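Long-range contacts in VP5 (PDB 6QGL), which serves as an envelope protein of the haloarchaeal virus HRPV-6 and probably mediates fusion of the viral membrane with that of its host: residues 73-78 against 241-246; 114-119 against 237-242; 181-186 against 203-208. All coordinates share one frame; numbering follows the deposited sequence.

Overall arrangement
All three contacts lie in the N-terminal envelope-protein region, and contacts 1 and 2 share helix 229-257. Contact 1 sets that helix against helix 73-92, and contact 2 sets it against helix 97-140. The two share Thr241 and Val242, their centres are about 9 Å apart, and Phe243 of contact 1 packs on Val115 and Arg116 of contact 2. Contact 3 holds together strands 180-189 and 201-204, with its centre about 14 Å from that of contact 2 and about 23 Å from that of contact 1. Along the chain it is nested inside the loops closed by both helix contacts. Phe119 against Pro206 and Thr117 against Phe181 join the four-stranded sheet to the helices, giving one continuous helix-and-sheet unit.

Contact 1: residues 73-78 against 241-246; sequences DGVEHT and TVFQNV
Glu76 lies along the flank of helix 229-257, its chain extended beyond CG, which is placed anti to the backbone N (chi1 -168°). Its CB rests 3.8 Å from Val242 CG1. One bond further, Glu76 CG lies 3.6 Å from Val246 CG2 as the two side chains run antiparallel past one another. Glu76 CD then reaches Asn245 CB at 4.0 Å. At the tip, Asn245 ND2 donates to Glu76 OE2 over 3.3 Å, a long but fairly straight bond (163° at the hydrogen). The oxygen lies in the amide plane of Asn245, but the N-H comes to it from above the carboxylate plane, and the two flat groups stand nearly perpendicular. Glutamate suits this place well: its CB and CG pack on Val242 and Val246, one helical turn apart, while its charged end reaches the partly exposed edge of the interface, where asparagine supplies a neutral donor.

This is a close helix-helix packing within a helical bundle: the local axes approach to 9.0 Å and cross at -31°, running roughly parallel. Small beta-branched residues permit such an approach, and Val242 CG1, anti to its own backbone N, reaches in close to the Glu76 backbone. Next to Glu76 in the chain, the buried Val75 puts CG1 3.9 Å from Val242 CG1, the two side chains crossing at about a right angle. The same Val75 methyl meets Phe243 CZ obliquely at 3.6 Å. Helix 97-140 closes over this apolar layer, with Tyr111 against Val75, Glu112 against Phe243 and Ile108 against Val246.

Contact 2: residues 114-119 against 237-242; sequences TVRTNF and TEMDTV
Asp240 OD1 is gripped twice by the guanidinium of Arg116. The stronger hold is the salt-bridge hydrogen bond from Arg116 NH2 to Asp240 OD1 at 2.6 Å, which uses the anti lone pair; Arg116 NH1 adds a weak bond to Asp240 OD1 at 2.9 Å. Arginine can span the wide 11.8 Å between these antiparallel axes because its chain is extended from CG to NE. Glu112 pairs with its NE and the Tyr120 hydroxyl bonds its NH1; both probably help fix the guanidinium's rotation, while the carboxylates of Glu112 and Asp240 would balance its positive charge. Met239 CG lies over one guanidinium face.

Long and flexible, Met239 reaches across between the helices, bending at its last torsion (chi3 -87°). Its CE methyl sits over the face of the Phe119 ring, a CH-pi contact 4.3 Å from the centroid, and its SD makes an oblique Met-aromatic contact with the same ring. Val115 CG1 completes the apolar layer, 4.0 Å from Met239 SD.

Trp24 also touches Met239, and Trp232 of helix 229-257 meets the Phe119 ring. Beyond Phe119 and Thr117, the packing passes to Pro206 and to Phe181 of strand 180-189.

Contact 3: residues 181-186 against 203-208; sequences FTLLTF and EYNPKE
The flat amide of Asn205 is held at both ends. Leu183 CD2 lies over one face of it, 3.8 Å from Asn205 ND2, the two side chains crossing at about a right angle. At the amide's edge, and close to its plane, ND2 donates to Thr185 OG1 over 2.8 Å at an angle of 154°; that hydroxyl also bonds the hydroxyl of Thr171 on the next strand. At the other end of the amide, Asn205 OD1 accepts from Glu208 N at 2.9 Å, nearly along the C=O axis, with a weak second bond from Lys207 N. Asparagine suits this position because one small side chain can bind the neighbouring strand and its own turn at once. With CG in the crowded place between backbone N and carbonyl carbon (chi1 55°), OD1 faces the N-H groups of the turn while ND2 faces Thr185.

The side chains of Phe186 and Tyr204 run alongside with the same heading, Phe186 CD2 4.2 Å from Tyr204 CE1. Phe151 meets the Phe186 ring, while the Tyr204 hydroxyl bonds the Met227 carbonyl. Leu183 CD1 meets Pro206 CD tip to tip at 4.0 Å. Across the strands, Glu203 extends past the Thr185 methyl to salt bridges with Arg187 and Lys169.

Phe186 and Tyr204 form an antiparallel hydrogen-bonded pair: Phe186 N donates to Tyr204 O at 2.9 Å, and Tyr204 N to Phe186 O at 3.0 Å. An Asx motif at Asn205 then turns the chain toward strand 209-213, as befits an up-and-down antiparallel meander whose four strands lie in chain order.

Contact 1: residues 73-78 against 241-246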
loop_
_atom_site.group_PDB
_atom_site.type_symbol
_atom_site.label_atom_id
_atom_site.label_comp_id
_atom_site.label_asym_id
_atom_site.label_seq_id
_atom_site.Cartn_x
_atom_site.Cartn_y
_atom_site.Cartn_z
ATOM N N ASP A 73 6.531 -11.438 7.198
ATOM C CA ASP A 73 6.665 -12.807 7.714
ATOM C C ASP A 73 6.190 -13.799 6.641
ATOM O O ASP A 73 6.610 -14.958 6.635
ATOM C CB ASP A 73 5.875 -13.000 9.022
ATOM C CG ASP A 73 6.578 -12.536 10.291
ATOM O OD1 ASP A 73 7.788 -12.203 10.221
ATOM O OD2 ASP A 73 5.923 -12.519 11.358
ATOM N N GLY A 74 5.337 -13.313 5.737
ATOM C CA GLY A 74 4.827 -14.057 4.595
ATOM C C GLY A 74 5.869 -14.208 3.503
ATOM O O GLY A 74 5.824 -15.174 2.739
ATOM N N VAL A 75 6.810 -13.239 3.416
ATOM C CA VAL A 75 7.926 -13.245 2.461
ATOM C C VAL A 75 8.870 -14.377 2.881
ATOM O O VAL A 75 9.362 -15.110 2.024
ATOM C CB VAL A 75 8.635 -11.862 2.386
ATOM C CG1 VAL A 75 9.909 -11.916 1.547
ATOM C CG2 VAL A 75 7.693 -10.794 1.848
ATOM N N GLU A 76 9.061 -14.540 4.209
ATOM C CA GLU A 76 9.854 -15.590 4.849
ATOM C C GLU A 76 9.236 -16.959 4.519
ATOM O O GLU A 76 9.969 -17.886 4.180
ATOM C CB GLU A 76 9.894 -15.348 6.371
ATOM C CG GLU A 76 10.910 -16.172 7.142
ATOM C CD GLU A 76 10.943 -15.872 8.628
ATOM O OE1 GLU A 76 10.413 -16.693 9.410
ATOM O OE2 GLU A 76 11.489 -14.811 9.011
ATOM N N HIS A 77 7.885 -17.056 4.576
ATOM C CA HIS A 77 7.104 -18.256 4.263
ATOM C C HIS A 77 7.280 -18.632 2.786
ATOM O O HIS A 77 7.572 -19.789 2.489
ATOM C CB HIS A 77 5.617 -18.028 4.606
ATOM C CG HIS A 77 4.746 -19.240 4.459
ATOM N ND1 HIS A 77 4.818 -20.296 5.354
ATOM C CD2 HIS A 77 3.783 -19.507 3.547
ATOM C CE1 HIS A 77 3.917 -21.175 4.946
ATOM N NE2 HIS A 77 3.267 -20.744 3.864
ATOM N N THR A 78 7.143 -17.638 1.878
ATOM C CA THR A 78 7.300 -17.776 0.422
ATOM C C THR A 78 8.720 -18.242 0.086
ATOM O O THR A 78 8.888 -19.140 -0.743
ATOM C CB THR A 78 6.963 -16.439 -0.288
ATOM O OG1 THR A 78 5.689 -15.970 0.151
ATOM C CG2 THR A 78 6.957 -16.557 -1.811
ATOM N N THR A 241 16.212 -8.968 8.011
ATOM C CA THR A 241 15.862 -9.932 9.052
ATOM C C THR A 241 15.246 -11.183 8.428
ATOM O O THR A 241 15.708 -12.290 8.699
ATOM C CB THR A 241 14.923 -9.278 10.100
ATOM O OG1 THR A 241 15.540 -8.101 10.624
ATOM C CG2 THR A 241 14.567 -10.219 11.241
ATOM N N VAL A 242 14.227 -10.988 7.583
ATOM C CA VAL A 242 13.476 -12.027 6.888
ATOM C C VAL A 242 14.392 -12.919 6.043
ATOM O O VAL A 242 14.358 -14.131 6.231
ATOM C CB VAL A 242 12.299 -11.397 6.091
ATOM C CG1 VAL A 242 11.789 -12.315 4.984
ATOM C CG2 VAL A 242 11.165 -11.007 7.029
ATOM N N PHE A 243 15.241 -12.341 5.174
ATOM C CA PHE A 243 16.121 -13.151 4.331
ATOM C C PHE A 243 17.312 -13.772 5.086
ATOM O O PHE A 243 17.832 -14.803 4.644
ATOM C CB PHE A 243 16.566 -12.378 3.094
ATOM C CG PHE A 243 15.433 -12.101 2.132
ATOM C CD1 PHE A 243 14.826 -13.135 1.424
ATOM C CD2 PHE A 243 14.968 -10.808 1.938
ATOM C CE1 PHE A 243 13.776 -12.873 0.537
ATOM C CE2 PHE A 243 13.925 -10.547 1.043
ATOM C CZ PHE A 243 13.334 -11.579 0.353
ATOM N N GLN A 244 17.692 -13.202 6.249
ATOM C CA GLN A 244 18.742 -13.786 7.085
ATOM C C GLN A 244 18.172 -15.045 7.742
ATOM O O GLN A 244 18.822 -16.093 7.723
ATOM C CB GLN A 244 19.246 -12.785 8.147
ATOM C CG GLN A 244 20.389 -13.342 9.014
ATOM C CD GLN A 244 21.221 -12.305 9.727
ATOM O OE1 GLN A 244 20.948 -11.095 9.697
ATOM N NE2 GLN A 244 22.267 -12.770 10.398
ATOM N N ASN A 245 16.931 -14.938 8.274
ATOM C CA ASN A 245 16.199 -16.026 8.919
ATOM C C ASN A 245 15.953 -17.199 7.972
ATOM O O ASN A 245 16.048 -18.339 8.414
ATOM C CB ASN A 245 14.873 -15.531 9.511
ATOM C CG ASN A 245 14.989 -14.592 10.695
ATOM O OD1 ASN A 245 16.025 -14.478 11.363
ATOM N ND2 ASN A 245 13.907 -13.885 10.981
ATOM N N VAL A 246 15.648 -16.923 6.680
ATOM C CA VAL A 246 15.400 -17.947 5.655
ATOM C C VAL A 246 16.682 -18.729 5.371
ATOM O O VAL A 246 16.653 -19.955 5.405
ATOM C CB VAL A 246 14.766 -17.377 4.352
ATOM C CG1 VAL A 246 14.625 -18.450 3.282
ATOM C CG2 VAL A 246 13.414 -16.748 4.629
#

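Contact 2: residues 114-119 against 237-242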
loop_
_atom_site.group_PDB
_atom_site.type_symbol
_atom_site.label_atom_id
_atom_site.label_comp_id
_atom_site.label_asym_id
_atom_site.label_seq_id
_atom_site.Cartn_x
_atom_site.Cartn_y
_atom_site.Cartn_z
ATOM N N THR A 114 14.390 -10.060 -6.624
ATOM C CA THR A 114 13.107 -9.541 -7.094
ATOM C C THR A 114 12.493 -8.570 -6.078
ATOM O O THR A 114 12.169 -7.444 -6.450
ATOM C CB THR A 114 12.182 -10.705 -7.478
ATOM O OG1 THR A 114 12.847 -11.496 -8.462
ATOM C CG2 THR A 114 10.839 -10.246 -8.022
ATOM N N VAL A 115 12.378 -8.995 -4.803
ATOM C CA VAL A 115 11.808 -8.214 -3.700
ATOM C C VAL A 115 12.617 -6.932 -3.472
ATOM O O VAL A 115 12.030 -5.848 -3.432
ATOM C CB VAL A 115 11.637 -9.079 -2.408
ATOM C CG1 VAL A 115 11.168 -8.236 -1.226
ATOM C CG2 VAL A 115 10.676 -10.236 -2.641
ATOM N N ARG A 116 13.958 -7.051 -3.373
ATOM C CA ARG A 116 14.845 -5.904 -3.166
ATOM C C ARG A 116 14.830 -4.939 -4.336
ATOM O O ARG A 116 14.686 -3.739 -4.108
ATOM C CB ARG A 116 16.274 -6.341 -2.847
ATOM C CG ARG A 116 16.427 -6.881 -1.447
ATOM C CD ARG A 116 17.861 -6.790 -0.983
ATOM N NE ARG A 116 18.043 -7.571 0.230
ATOM C CZ ARG A 116 17.911 -7.101 1.466
ATOM N NH1 ARG A 116 17.625 -5.818 1.670
ATOM N NH2 ARG A 116 18.070 -7.904 2.503
ATOM N N THR A 117 14.952 -5.454 -5.581
ATOM C CA THR A 117 14.929 -4.644 -6.806
ATOM C C THR A 117 13.641 -3.827 -6.871
ATOM O O THR A 117 13.723 -2.629 -7.122
ATOM C CB THR A 117 15.186 -5.502 -8.064
ATOM O OG1 THR A 117 16.474 -6.105 -7.957
ATOM C CG2 THR A 117 15.136 -4.699 -9.353
ATOM N N ASN A 118 12.473 -4.451 -6.589
ATOM C CA ASN A 118 11.176 -3.760 -6.592
ATOM C C ASN A 118 11.134 -2.635 -5.569
ATOM O O ASN A 118 10.682 -1.534 -5.890
ATOM C CB ASN A 118 10.030 -4.735 -6.335
ATOM C CG ASN A 118 9.783 -5.718 -7.444
ATOM O OD1 ASN A 118 10.260 -5.583 -8.580
ATOM N ND2 ASN A 118 9.033 -6.745 -7.119
ATOM N N PHE A 119 11.628 -2.912 -4.351
ATOM C CA PHE A 119 11.687 -1.965 -3.246
ATOM C C PHE A 119 12.590 -0.769 -3.584
ATOM O O PHE A 119 12.139 0.372 -3.467
ATOM C CB PHE A 119 12.131 -2.679 -1.956
ATOM C CG PHE A 119 12.257 -1.795 -0.742
ATOM C CD1 PHE A 119 11.128 -1.278 -0.116
ATOM C CD2 PHE A 119 13.505 -1.497 -0.208
ATOM C CE1 PHE A 119 11.247 -0.451 1.002
ATOM C CE2 PHE A 119 13.622 -0.683 0.921
ATOM C CZ PHE A 119 12.491 -0.169 1.520
ATOM N N THR A 237 15.348 -2.899 7.081
ATOM C CA THR A 237 15.852 -3.692 8.210
ATOM C C THR A 237 15.036 -4.964 8.429
ATOM O O THR A 237 15.605 -5.988 8.804
ATOM C CB THR A 237 15.980 -2.846 9.483
ATOM O OG1 THR A 237 14.726 -2.229 9.769
ATOM C CG2 THR A 237 17.072 -1.789 9.375
ATOM N N GLU A 238 13.715 -4.905 8.165
ATOM C CA GLU A 238 12.812 -6.046 8.282
ATOM C C GLU A 238 13.078 -7.048 7.159
ATOM O O GLU A 238 13.059 -8.256 7.402
ATOM C CB GLU A 238 11.355 -5.581 8.262
ATOM C CG GLU A 238 10.832 -5.115 9.609
ATOM C CD GLU A 238 9.690 -4.113 9.558
ATOM O OE1 GLU A 238 8.816 -4.244 8.672
ATOM O OE2 GLU A 238 9.668 -3.194 10.408
ATOM N N MET A 239 13.360 -6.538 5.939
ATOM C CA MET A 239 13.694 -7.333 4.757
ATOM C C MET A 239 14.981 -8.119 5.017
ATOM O O MET A 239 15.034 -9.309 4.707
ATOM C CB MET A 239 13.869 -6.413 3.546
ATOM C CG MET A 239 13.428 -7.013 2.243
ATOM S SD MET A 239 13.369 -5.734 0.953
ATOM C CE MET A 239 11.758 -5.113 1.195
ATOM N N ASP A 240 15.999 -7.463 5.628
ATOM C CA ASP A 240 17.277 -8.091 5.979
ATOM C C ASP A 240 17.050 -9.220 6.976
ATOM O O ASP A 240 17.600 -10.306 6.786
ATOM C CB ASP A 240 18.270 -7.063 6.565
ATOM C CG ASP A 240 18.810 -6.033 5.596
ATOM O OD1 ASP A 240 18.669 -6.231 4.382
ATOM O OD2 ASP A 240 19.383 -5.029 6.059
ATOM N N THR A 241 16.212 -8.968 8.011
ATOM C CA THR A 241 15.862 -9.932 9.052
ATOM C C THR A 241 15.246 -11.183 8.428
ATOM O O THR A 241 15.708 -12.290 8.699
ATOM C CB THR A 241 14.923 -9.278 10.100
ATOM O OG1 THR A 241 15.540 -8.101 10.624
ATOM C CG2 THR A 241 14.567 -10.219 11.241
ATOM N N VAL A 242 14.227 -10.988 7.583
ATOM C CA VAL A 242 13.476 -12.027 6.888
ATOM C C VAL A 242 14.392 -12.919 6.043
ATOM O O VAL A 242 14.358 -14.131 6.231
ATOM C CB VAL A 242 12.299 -11.397 6.091
ATOM C CG1 VAL A 242 11.789 -12.315 4.984
ATOM C CG2 VAL A 242 11.165 -11.007 7.029
#

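Contact 3: residues 181-186 against 203-208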
loop_
_atom_site.group_PDB
_atom_site.type_symbol
_atom_site.label_atom_id
_atom_site.label_comp_id
_atom_site.label_asym_id
_atom_site.label_seq_id
_atom_site.Cartn_x
_atom_site.Cartn_y
_atom_site.Cartn_z
ATOM N N PHE A 181 22.946 -3.655 -8.671
ATOM C CA PHE A 181 21.815 -2.750 -8.856
ATOM C C PHE A 181 22.222 -1.341 -8.447
ATOM O O PHE A 181 22.877 -1.160 -7.417
ATOM C CB PHE A 181 20.578 -3.214 -8.066
ATOM C CG PHE A 181 19.344 -2.362 -8.275
ATOM C CD1 PHE A 181 18.533 -2.547 -9.387
ATOM C CD2 PHE A 181 18.997 -1.375 -7.361
ATOM C CE1 PHE A 181 17.405 -1.746 -9.590
ATOM C CE2 PHE A 181 17.877 -0.568 -7.573
ATOM C CZ PHE A 181 17.080 -0.768 -8.677
ATOM N N THR A 182 21.829 -0.346 -9.251
ATOM C CA THR A 182 22.126 1.049 -8.959
ATOM C C THR A 182 21.007 1.658 -8.116
ATOM O O THR A 182 19.915 1.935 -8.626
ATOM C CB THR A 182 22.456 1.844 -10.237
ATOM O OG1 THR A 182 23.566 1.241 -10.899
ATOM C CG2 THR A 182 22.782 3.298 -9.949
ATOM N N LEU A 183 21.286 1.844 -6.820
ATOM C CA LEU A 183 20.393 2.495 -5.868
ATOM C C LEU A 183 20.784 3.971 -5.869
ATOM O O LEU A 183 21.976 4.292 -5.865
ATOM C CB LEU A 183 20.558 1.881 -4.460
ATOM C CG LEU A 183 19.854 2.573 -3.278
ATOM C CD1 LEU A 183 18.355 2.317 -3.286
ATOM C CD2 LEU A 183 20.446 2.127 -1.963
ATOM N N LEU A 184 19.792 4.865 -5.921
ATOM C CA LEU A 184 20.082 6.294 -5.929
ATOM C C LEU A 184 20.122 6.831 -4.512
ATOM O O LEU A 184 19.154 6.688 -3.765
ATOM C CB LEU A 184 19.085 7.086 -6.799
ATOM C CG LEU A 184 19.005 6.725 -8.290
ATOM C CD1 LEU A 184 17.863 7.447 -8.957
ATOM C CD2 LEU A 184 20.309 7.022 -9.020
ATOM N N THR A 185 21.267 7.395 -4.123
ATOM C CA THR A 185 21.443 8.013 -2.819
ATOM C C THR A 185 21.089 9.477 -2.995
ATOM O O THR A 185 21.683 10.170 -3.829
ATOM C CB THR A 185 22.847 7.757 -2.265
ATOM O OG1 THR A 185 22.964 6.362 -2.012
ATOM C CG2 THR A 185 23.121 8.523 -0.975
ATOM N N PHE A 186 20.086 9.931 -2.242
ATOM C CA PHE A 186 19.624 11.305 -2.314
ATOM C C PHE A 186 20.464 12.236 -1.452
ATOM O O PHE A 186 20.445 12.123 -0.227
ATOM C CB PHE A 186 18.132 11.403 -1.944
ATOM C CG PHE A 186 17.615 12.818 -1.988
ATOM C CD1 PHE A 186 17.257 13.410 -3.195
ATOM C CD2 PHE A 186 17.521 13.577 -0.829
ATOM C CE1 PHE A 186 16.812 14.731 -3.239
ATOM C CE2 PHE A 186 17.091 14.899 -0.879
ATOM C CZ PHE A 186 16.732 15.467 -2.081
ATOM N N GLU A 203 22.019 13.519 3.267
ATOM C CA GLU A 203 22.380 12.473 2.316
ATOM C C GLU A 203 21.933 11.147 2.893
ATOM O O GLU A 203 22.402 10.769 3.968
ATOM C CB GLU A 203 23.886 12.479 2.003
ATOM C CG GLU A 203 24.244 11.586 0.824
ATOM C CD GLU A 203 25.700 11.556 0.402
ATOM O OE1 GLU A 203 26.398 12.584 0.555
ATOM O OE2 GLU A 203 26.138 10.499 -0.106
ATOM N N TYR A 204 20.991 10.467 2.213
ATOM C CA TYR A 204 20.441 9.190 2.670
ATOM C C TYR A 204 19.782 8.366 1.553
ATOM O O TYR A 204 19.646 8.829 0.418
ATOM C CB TYR A 204 19.464 9.407 3.854
ATOM C CG TYR A 204 18.166 10.097 3.497
ATOM C CD1 TYR A 204 18.110 11.477 3.322
ATOM C CD2 TYR A 204 16.974 9.382 3.415
ATOM C CE1 TYR A 204 16.914 12.118 3.010
ATOM C CE2 TYR A 204 15.771 10.013 3.112
ATOM C CZ TYR A 204 15.747 11.380 2.908
ATOM O OH TYR A 204 14.555 11.992 2.610
ATOM N N ASN A 205 19.388 7.135 1.899
ATOM C CA ASN A 205 18.705 6.150 1.057
ATOM C C ASN A 205 17.977 5.167 2.001
ATOM O O ASN A 205 18.137 5.322 3.215
ATOM C CB ASN A 205 19.709 5.434 0.121
ATOM C CG ASN A 205 20.896 4.776 0.784
ATOM O OD1 ASN A 205 20.803 4.159 1.848
ATOM N ND2 ASN A 205 22.049 4.867 0.146
ATOM N N PRO A 206 17.203 4.150 1.534
ATOM C CA PRO A 206 16.549 3.240 2.493
ATOM C C PRO A 206 17.507 2.463 3.409
ATOM O O PRO A 206 17.087 2.035 4.480
ATOM C CB PRO A 206 15.749 2.292 1.594
ATOM C CG PRO A 206 15.565 3.024 0.324
ATOM C CD PRO A 206 16.842 3.787 0.148
ATOM N N LYS A 207 18.785 2.294 3.006
ATOM C CA LYS A 207 19.788 1.537 3.770
ATOM C C LYS A 207 20.423 2.302 4.935
ATOM O O LYS A 207 20.565 1.734 6.018
ATOM C CB LYS A 207 20.893 0.985 2.849
ATOM C CG LYS A 207 20.463 -0.161 1.942
ATOM C CD LYS A 207 21.655 -0.685 1.140
ATOM C CE LYS A 207 21.370 -1.949 0.370
ATOM N NZ LYS A 207 21.239 -3.127 1.266
ATOM N N GLU A 208 20.846 3.564 4.709
ATOM C CA GLU A 208 21.541 4.369 5.726
ATOM C C GLU A 208 21.434 5.878 5.513
ATOM O O GLU A 208 21.091 6.328 4.419
ATOM C CB GLU A 208 23.040 3.979 5.776
ATOM C CG GLU A 208 23.784 4.214 4.465
ATOM C CD GLU A 208 25.283 4.420 4.553
ATOM O OE1 GLU A 208 25.757 5.004 5.556
ATOM O OE2 GLU A 208 25.984 4.020 3.596
#